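Local structure of glycoside Hydrolase (Bacteroides uniformis, 5TA0) at residues A328-Y333 with P340-L345; T388-R393 with G403-S408. The protein is a glycoside hydrolase that binds neoagarooctaose and probably cleaves agarose-derived chains for a human gut bacterium. All coordinates share one frame; numbering follows the deposited sequence.

Interaction 1: residues A328-Y333 with P340-L345; sequences AQTHDY and PYRDWL. With GAL (beta-D-galactopyranose), chain C; AAL (3,6-anhydro-alpha-L-galactopyranose), chain B; SO4 (sulfate ion), chain E.
Tyr333 and Arg342 meet where a beta-alpha loop of the beta/alpha barrel, following strand 321-326, turns back onto the first turns of helix 340-358. The arginine runs straight as far as CD, which lies 3.6 Å from CB of Tyr333, and its CG and CD pass at about a right angle to Thr330, whose OG1 is hydrogen-bonded to Asn334. A bend at chi3 (68°) brings the guanidinium edge to the loop backbone: NH2 donates to Tyr333 O at 3.0 Å, with the oxygen in the guanidinium plane but the donor tilted 26° from the carbonyl plane. The same NH2 also reaches Lys336 O, so a single nitrogen ties two loop carbonyls to the helix. A leucine in its place would leave both oxygens without this donor, and the loop would probably be freer to drift from the helix.

The side chain of Tyr333 crosses that of Tyr341 at about a right angle, with ring planes inclined at 59° and CZ of Tyr333 3.6 Å from CE2 of Tyr341. The Tyr333 hydroxyl is held outside this contact by Asp485 and Lys484. CD1 of Leu345 comes to 4.1 Å from CD1 of Tyr333. CB of Leu345 lies 3.7 Å from the methyl CG2 of Thr330, and Ala328 CB abuts the Leu345 carbonyl oxygen.

The loop also offers Gln329 and His331 to the bound glycan. Extended beyond CG, Gln329 spans to one galactose with both ends of its amide: OE1 accepts from GAL O4 at 2.8 Å, and NE2 donates to GAL O3 at 2.9 Å and also to an oxygen of the bound sulfate. GAL O4 lies at the edge of the His331 ring, near its plane, and accepts from His331 NE2 at 2.9 Å.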
loop_
_atom_site.group_PDB
_atom_site.type_symbol
_atom_site.label_atom_id
_atom_site.label_comp_id
_atom_site.label_asym_id
_atom_site.label_seq_id
_atom_site.Cartn_x
_atom_site.Cartn_y
_atom_site.Cartn_z
ATOM N N ALA A 328 -1.079 -9.127 -5.209
ATOM C CA ALA A 328 -0.844 -9.648 -6.569
ATOM C C ALA A 328 -2.169 -9.776 -7.305
ATOM O O ALA A 328 -3.225 -10.036 -6.700
ATOM C CB ALA A 328 -0.165 -11.005 -6.511
ATOM N N GLN A 329 -2.111 -9.585 -8.614
ATOM C CA GLN A 329 -3.176 -10.009 -9.503
ATOM C C GLN A 329 -2.648 -11.260 -10.187
ATOM O O GLN A 329 -1.562 -11.214 -10.751
ATOM C CB GLN A 329 -3.504 -8.912 -10.509
ATOM C CG GLN A 329 -4.550 -9.353 -11.508
ATOM C CD GLN A 329 -5.177 -8.247 -12.307
ATOM O OE1 GLN A 329 -4.741 -7.088 -12.273
ATOM N NE2 GLN A 329 -6.220 -8.628 -13.083
ATOM N N THR A 330 -3.425 -12.329 -10.162
ATOM C CA THR A 330 -2.941 -13.653 -10.577
ATOM C C THR A 330 -3.612 -14.106 -11.894
ATOM O O THR A 330 -4.356 -15.063 -11.913
ATOM C CB THR A 330 -3.144 -14.696 -9.458
ATOM O OG1 THR A 330 -4.522 -14.788 -9.106
ATOM C CG2 THR A 330 -2.326 -14.343 -8.200
ATOM N N HIS A 331 -3.303 -13.426 -12.984
ATOM C CA HIS A 331 -4.071 -13.588 -14.249
ATOM C C HIS A 331 -4.208 -15.047 -14.661
ATOM O O HIS A 331 -5.297 -15.501 -14.954
ATOM C CB HIS A 331 -3.397 -12.892 -15.401
ATOM C CG HIS A 331 -3.267 -11.426 -15.215
ATOM N ND1 HIS A 331 -2.253 -10.868 -14.473
ATOM C CD2 HIS A 331 -4.015 -10.402 -15.671
ATOM C CE1 HIS A 331 -2.393 -9.555 -14.469
ATOM N NE2 HIS A 331 -3.461 -9.246 -15.177
ATOM N N ASP A 332 -3.085 -15.761 -14.669
ATOM C CA ASP A 332 -3.086 -17.144 -15.174
ATOM C C ASP A 332 -3.846 -18.102 -14.276
ATOM O O ASP A 332 -4.100 -19.246 -14.678
ATOM C CB ASP A 332 -1.654 -17.660 -15.395
ATOM C CG ASP A 332 -0.895 -16.898 -16.498
ATOM O OD1 ASP A 332 -1.508 -16.124 -17.245
ATOM O OD2 ASP A 332 0.343 -17.064 -16.576
ATOM N N TYR A 333 -4.244 -17.674 -13.073
ATOM C CA TYR A 333 -5.030 -18.480 -12.151
ATOM C C TYR A 333 -6.432 -17.934 -11.884
ATOM O O TYR A 333 -7.156 -18.488 -11.086
ATOM C CB TYR A 333 -4.280 -18.621 -10.823
ATOM C CG TYR A 333 -3.129 -19.566 -10.918
ATOM C CD1 TYR A 333 -1.892 -19.160 -11.401
ATOM C CD2 TYR A 333 -3.277 -20.885 -10.530
ATOM C CE1 TYR A 333 -0.837 -20.063 -11.506
ATOM C CE2 TYR A 333 -2.239 -21.785 -10.616
ATOM C CZ TYR A 333 -1.031 -21.380 -11.118
ATOM O OH TYR A 333 0.005 -22.317 -11.172
ATOM N N PRO A 340 -4.470 -23.419 -2.690
ATOM C CA PRO A 340 -3.483 -22.889 -1.777
ATOM C C PRO A 340 -2.371 -22.139 -2.504
ATOM O O PRO A 340 -1.893 -21.105 -1.999
ATOM C CB PRO A 340 -2.944 -24.141 -1.081
ATOM C CG PRO A 340 -4.117 -25.086 -1.087
ATOM C CD PRO A 340 -4.781 -24.840 -2.402
ATOM N N TYR A 341 -1.950 -22.618 -3.668
ATOM C CA TYR A 341 -0.899 -21.952 -4.425
ATOM C C TYR A 341 -1.293 -20.529 -4.841
ATOM O O TYR A 341 -0.477 -19.576 -4.746
ATOM C CB TYR A 341 -0.495 -22.765 -5.653
ATOM C CG TYR A 341 0.607 -22.134 -6.444
ATOM C CD1 TYR A 341 1.896 -22.030 -5.926
ATOM C CD2 TYR A 341 0.370 -21.622 -7.707
ATOM C CE1 TYR A 341 2.913 -21.440 -6.651
ATOM C CE2 TYR A 341 1.381 -21.029 -8.445
ATOM C CZ TYR A 341 2.659 -20.940 -7.918
ATOM O OH TYR A 341 3.638 -20.346 -8.679
ATOM N N ARG A 342 -2.524 -20.352 -5.320
ATOM C CA ARG A 342 -2.941 -19.012 -5.702
ATOM C C ARG A 342 -2.895 -18.067 -4.495
ATOM O O ARG A 342 -2.453 -16.925 -4.631
ATOM C CB ARG A 342 -4.322 -19.049 -6.326
ATOM C CG ARG A 342 -4.680 -17.738 -7.005
ATOM C CD ARG A 342 -5.988 -17.801 -7.741
ATOM N NE ARG A 342 -7.129 -17.927 -6.851
ATOM C CZ ARG A 342 -8.341 -18.301 -7.238
ATOM N NH1 ARG A 342 -9.309 -18.408 -6.343
ATOM N NH2 ARG A 342 -8.596 -18.597 -8.506
ATOM N N ASP A 343 -3.289 -18.557 -3.329
ATOM C CA ASP A 343 -3.158 -17.766 -2.090
ATOM C C ASP A 343 -1.689 -17.429 -1.786
ATOM O O ASP A 343 -1.394 -16.296 -1.385
ATOM C CB ASP A 343 -3.789 -18.464 -0.902
ATOM C CG ASP A 343 -5.305 -18.413 -0.868
ATOM O OD1 ASP A 343 -5.924 -17.671 -1.651
ATOM O OD2 ASP A 343 -5.869 -19.166 -0.036
ATOM N N TRP A 344 -0.759 -18.368 -1.977
ATOM C CA TRP A 344 0.674 -18.097 -1.808
ATOM C C TRP A 344 1.134 -16.938 -2.702
ATOM O O TRP A 344 1.863 -16.034 -2.267
ATOM C CB TRP A 344 1.532 -19.341 -2.085
ATOM C CG TRP A 344 2.971 -19.039 -2.301
ATOM C CD1 TRP A 344 3.652 -19.074 -3.484
ATOM C CD2 TRP A 344 3.905 -18.553 -1.329
ATOM N NE1 TRP A 344 4.948 -18.690 -3.307
ATOM C CE2 TRP A 344 5.135 -18.356 -1.992
ATOM C CE3 TRP A 344 3.825 -18.272 0.044
ATOM C CZ2 TRP A 344 6.283 -17.907 -1.330
ATOM C CZ3 TRP A 344 4.972 -17.795 0.695
ATOM C CH2 TRP A 344 6.177 -17.626 0.004
ATOM N N LEU A 345 0.659 -16.917 -3.943
ATOM C CA LEU A 345 1.022 -15.829 -4.853
ATOM C C LEU A 345 0.639 -14.480 -4.266
ATOM O O LEU A 345 1.406 -13.541 -4.353
ATOM C CB LEU A 345 0.401 -16.006 -6.236
ATOM C CG LEU A 345 0.890 -17.237 -7.020
ATOM C CD1 LEU A 345 0.162 -17.259 -8.348
ATOM C CD2 LEU A 345 2.392 -17.245 -7.251
HETATM C C1 GAL C . -5.563 -7.729 -18.238
HETATM C C2 GAL C . -6.482 -7.959 -17.056
HETATM C C3 GAL C . -6.770 -6.659 -16.312
HETATM C C4 GAL C . -5.477 -5.916 -16.004
HETATM C C5 GAL C . -4.675 -5.735 -17.286
HETATM C C6 GAL C . -3.407 -4.940 -17.051
HETATM O O1 GAL C . -5.186 -8.967 -18.871
HETATM O O2 GAL C . -7.732 -8.496 -17.483
HETATM O O3 GAL C . -7.499 -7.033 -15.139
HETATM O O4 GAL C . -4.680 -6.646 -15.058
HETATM O O5 GAL C . -4.379 -7.042 -17.802
HETATM O O6 GAL C . -2.706 -4.762 -18.283
HETATM C C1 AAL B . -8.262 -5.983 -14.540
HETATM C C2 AAL B . -9.567 -6.600 -14.038
HETATM C C3 AAL B . -10.198 -5.639 -13.062
HETATM C C4 AAL B . -9.289 -5.381 -11.892
HETATM C C5 AAL B . -8.275 -4.513 -12.580
HETATM C C6 AAL B . -9.157 -3.546 -13.332
HETATM O O2 AAL B . -9.326 -7.855 -13.387
HETATM O O3 AAL B . -10.304 -4.348 -13.693
HETATM O O4 AAL B . -9.988 -4.605 -10.946
HETATM O O5 AAL B . -7.535 -5.352 -13.470
HETATM S S SO4 E . -8.294 -11.238 -14.844
HETATM O O1 SO4 E . -7.473 -11.123 -13.617
HETATM O O2 SO4 E . -8.655 -9.881 -15.343
HETATM O O3 SO4 E . -9.537 -11.978 -14.520
HETATM O O4 SO4 E . -7.499 -11.962 -15.868
#

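Interaction 2: residues T388-R393 with G403-S408; sequences TARMLR and GEYVYS
Arg393 lays the face of its guanidinium over Val406, whose CG2 sits beneath the centre of the group, 3.7 Å from CZ. The two belong to an antiparallel beta hairpin of strands 392-394 and 405-407, in which they form a hydrogen-bonded pair: Arg393 N to Val406 O and Val406 N to Arg393 O. CG of Arg393, passing Ser408, lies between its backbone N and carbonyl carbon (chi1 54°), and a second bend at chi2 (96°) turns the chain across the neighbouring strand. Water 2, in the guanidinium plane, accepts from NE and donates to Tyr407 O, bridging the side chain to the partner backbone.

Leu392 and Tyr407 form a non-hydrogen-bonded pair whose side chains diverge; even so, CB of Leu392 is 3.7 Å from CD2 of Tyr405, and its CD2 is 3.9 Å from CD1 of Tyr407. Leu69 of helix 69-76 touches both Leu392 and Tyr407, and the hydroxyl of Tyr407 bonds to Asp72. Tyr405 OH, bonded to Glu376, is also joined through water 1 to NH1 of Arg390, an arginine salt-bridged to Glu397.

Past the paired residues, Ser408 N donates to Met391 O at 2.9 Å from above the carbonyl plane. The Ser408 hydroxyl caps Leu410 N ahead of helix 411-416, while OG donates to a lone pair of Arg390 O, in the carbonyl plane, at 2.7 Å.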
loop_
_atom_site.group_PDB
_atom_site.type_symbol
_atom_site.label_atom_id
_atom_site.label_comp_id
_atom_site.label_asym_id
_atom_site.label_seq_id
_atom_site.Cartn_x
_atom_site.Cartn_y
_atom_site.Cartn_z
ATOM N N THR A 388 -11.494 -14.334 -6.181
ATOM C CA THR A 388 -10.095 -14.759 -6.139
ATOM C C THR A 388 -9.266 -14.251 -4.939
ATOM O O THR A 388 -8.109 -14.602 -4.820
ATOM C CB THR A 388 -9.367 -14.423 -7.452
ATOM O OG1 THR A 388 -9.342 -13.010 -7.622
ATOM C CG2 THR A 388 -10.060 -15.098 -8.654
ATOM N N ALA A 389 -9.858 -13.484 -4.033
ATOM C CA ALA A 389 -9.127 -12.904 -2.877
ATOM C C ALA A 389 -9.979 -12.910 -1.613
ATOM O O ALA A 389 -10.490 -11.864 -1.187
ATOM C CB ALA A 389 -8.668 -11.501 -3.225
ATOM N N ARG A 390 -10.158 -14.096 -1.043
ATOM C CA ARG A 390 -11.023 -14.338 0.113
ATOM C C ARG A 390 -10.278 -14.881 1.313
ATOM O O ARG A 390 -9.451 -15.764 1.177
ATOM C CB ARG A 390 -12.131 -15.349 -0.228
ATOM C CG ARG A 390 -13.153 -14.878 -1.238
ATOM C CD ARG A 390 -14.074 -16.006 -1.616
ATOM N NE ARG A 390 -13.308 -17.042 -2.309
ATOM C CZ ARG A 390 -13.586 -18.348 -2.308
ATOM N NH1 ARG A 390 -14.664 -18.834 -1.719
ATOM N NH2 ARG A 390 -12.722 -19.163 -2.903
ATOM N N MET A 391 -10.623 -14.381 2.501
ATOM C CA MET A 391 -10.179 -14.948 3.766
ATOM C C MET A 391 -10.820 -16.291 4.097
ATOM O O MET A 391 -10.258 -17.050 4.886
ATOM C CB MET A 391 -10.484 -13.991 4.924
ATOM C CG MET A 391 -9.754 -12.673 4.843
ATOM S SD MET A 391 -7.955 -12.839 4.737
ATOM C CE MET A 391 -7.575 -13.881 6.118
ATOM N N LEU A 392 -11.983 -16.567 3.513
ATOM C CA LEU A 392 -12.758 -17.787 3.781
ATOM C C LEU A 392 -13.052 -18.462 2.461
ATOM O O LEU A 392 -13.394 -17.798 1.477
ATOM C CB LEU A 392 -14.100 -17.462 4.419
ATOM C CG LEU A 392 -14.117 -16.753 5.759
ATOM C CD1 LEU A 392 -15.552 -16.351 6.086
ATOM C CD2 LEU A 392 -13.495 -17.607 6.833
ATOM N N ARG A 393 -13.017 -19.797 2.478
ATOM C CA ARG A 393 -13.418 -20.599 1.328
ATOM C C ARG A 393 -14.226 -21.794 1.836
ATOM O O ARG A 393 -14.067 -22.207 2.978
ATOM C CB ARG A 393 -12.199 -20.994 0.507
ATOM C CG ARG A 393 -11.077 -21.698 1.245
ATOM C CD ARG A 393 -11.200 -23.202 1.107
ATOM N NE ARG A 393 -10.204 -23.937 1.891
ATOM C CZ ARG A 393 -10.265 -25.241 2.160
ATOM N NH1 ARG A 393 -9.292 -25.804 2.869
ATOM N NH2 ARG A 393 -11.287 -25.980 1.734
ATOM N N GLY A 403 -20.250 -26.911 1.328
ATOM C CA GLY A 403 -19.731 -27.105 2.663
ATOM C C GLY A 403 -19.600 -25.766 3.375
ATOM O O GLY A 403 -19.755 -24.703 2.762
ATOM N N GLU A 404 -19.325 -25.828 4.667
ATOM C CA GLU A 404 -19.174 -24.622 5.468
ATOM C C GLU A 404 -17.857 -23.940 5.162
ATOM O O GLU A 404 -16.898 -24.560 4.719
ATOM C CB GLU A 404 -19.217 -24.960 6.952
ATOM C CG GLU A 404 -20.529 -25.581 7.398
ATOM C CD GLU A 404 -20.774 -25.398 8.878
ATOM O OE1 GLU A 404 -19.953 -25.921 9.678
ATOM O OE2 GLU A 404 -21.772 -24.719 9.216
ATOM N N TYR A 405 -17.805 -22.647 5.464
ATOM C CA TYR A 405 -16.592 -21.880 5.239
ATOM C C TYR A 405 -15.538 -22.107 6.320
ATOM O O TYR A 405 -15.843 -22.155 7.517
ATOM C CB TYR A 405 -16.932 -20.388 5.178
ATOM C CG TYR A 405 -17.518 -19.931 3.876
ATOM C CD1 TYR A 405 -18.884 -19.876 3.665
ATOM C CD2 TYR A 405 -16.687 -19.523 2.845
ATOM C CE1 TYR A 405 -19.409 -19.418 2.467
ATOM C CE2 TYR A 405 -17.196 -19.062 1.650
ATOM C CZ TYR A 405 -18.556 -18.991 1.462
ATOM O OH TYR A 405 -19.059 -18.526 0.294
ATOM N N VAL A 406 -14.298 -22.196 5.875
ATOM C CA VAL A 406 -13.115 -22.303 6.711
ATOM C C VAL A 406 -12.092 -21.269 6.193
ATOM O O VAL A 406 -12.244 -20.735 5.103
ATOM C CB VAL A 406 -12.500 -23.709 6.637
ATOM C CG1 VAL A 406 -13.493 -24.735 7.171
ATOM C CG2 VAL A 406 -12.049 -24.090 5.220
ATOM N N TYR A 407 -11.033 -21.014 6.946
ATOM C CA TYR A 407 -10.019 -20.059 6.469
ATOM C C TYR A 407 -9.365 -20.554 5.197
ATOM O O TYR A 407 -9.058 -21.748 5.053
ATOM C CB TYR A 407 -8.935 -19.818 7.503
ATOM C CG TYR A 407 -9.367 -18.986 8.691
ATOM C CD1 TYR A 407 -9.929 -17.720 8.518
ATOM C CD2 TYR A 407 -9.160 -19.435 9.985
ATOM C CE1 TYR A 407 -10.300 -16.947 9.603
ATOM C CE2 TYR A 407 -9.540 -18.670 11.083
ATOM C CZ TYR A 407 -10.106 -17.419 10.889
ATOM O OH TYR A 407 -10.491 -16.628 11.962
ATOM N N SER A 408 -9.160 -19.637 4.252
ATOM C CA SER A 408 -8.250 -19.845 3.145
ATOM C C SER A 408 -6.819 -19.793 3.665
ATOM O O SER A 408 -6.595 -19.583 4.868
ATOM C CB SER A 408 -8.451 -18.787 2.080
ATOM O OG SER A 408 -7.884 -17.540 2.522
HETATM O O HOH W 1 -17.145 -17.115 -1.312
HETATM O O HOH W 2 -7.627 -23.312 3.239
#

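Interactions 1 and 2 follow each other along the chain and touch in space, their centres about 15 Å apart. Helix 340-358 makes the join. Asp343, one residue beyond Arg342, brings OD2 to 3.4 Å from Ser408 CB and accepts from Glu409 N, just past the hairpin, and from Trp338 NE1 in the loop before the helix. Nearby, Arg342 NH1 packs 3.7 Å from Thr388 CA. Interaction 1 lies directly on the glycan pocket, since segment 328-333 supplies two of its residues. Interaction 2 makes no contact with the sugar through Arg390, whose side chain is about 9 Å from a bound galactose; it adjoins the start of helix 340-358 through Thr388 and Ser408.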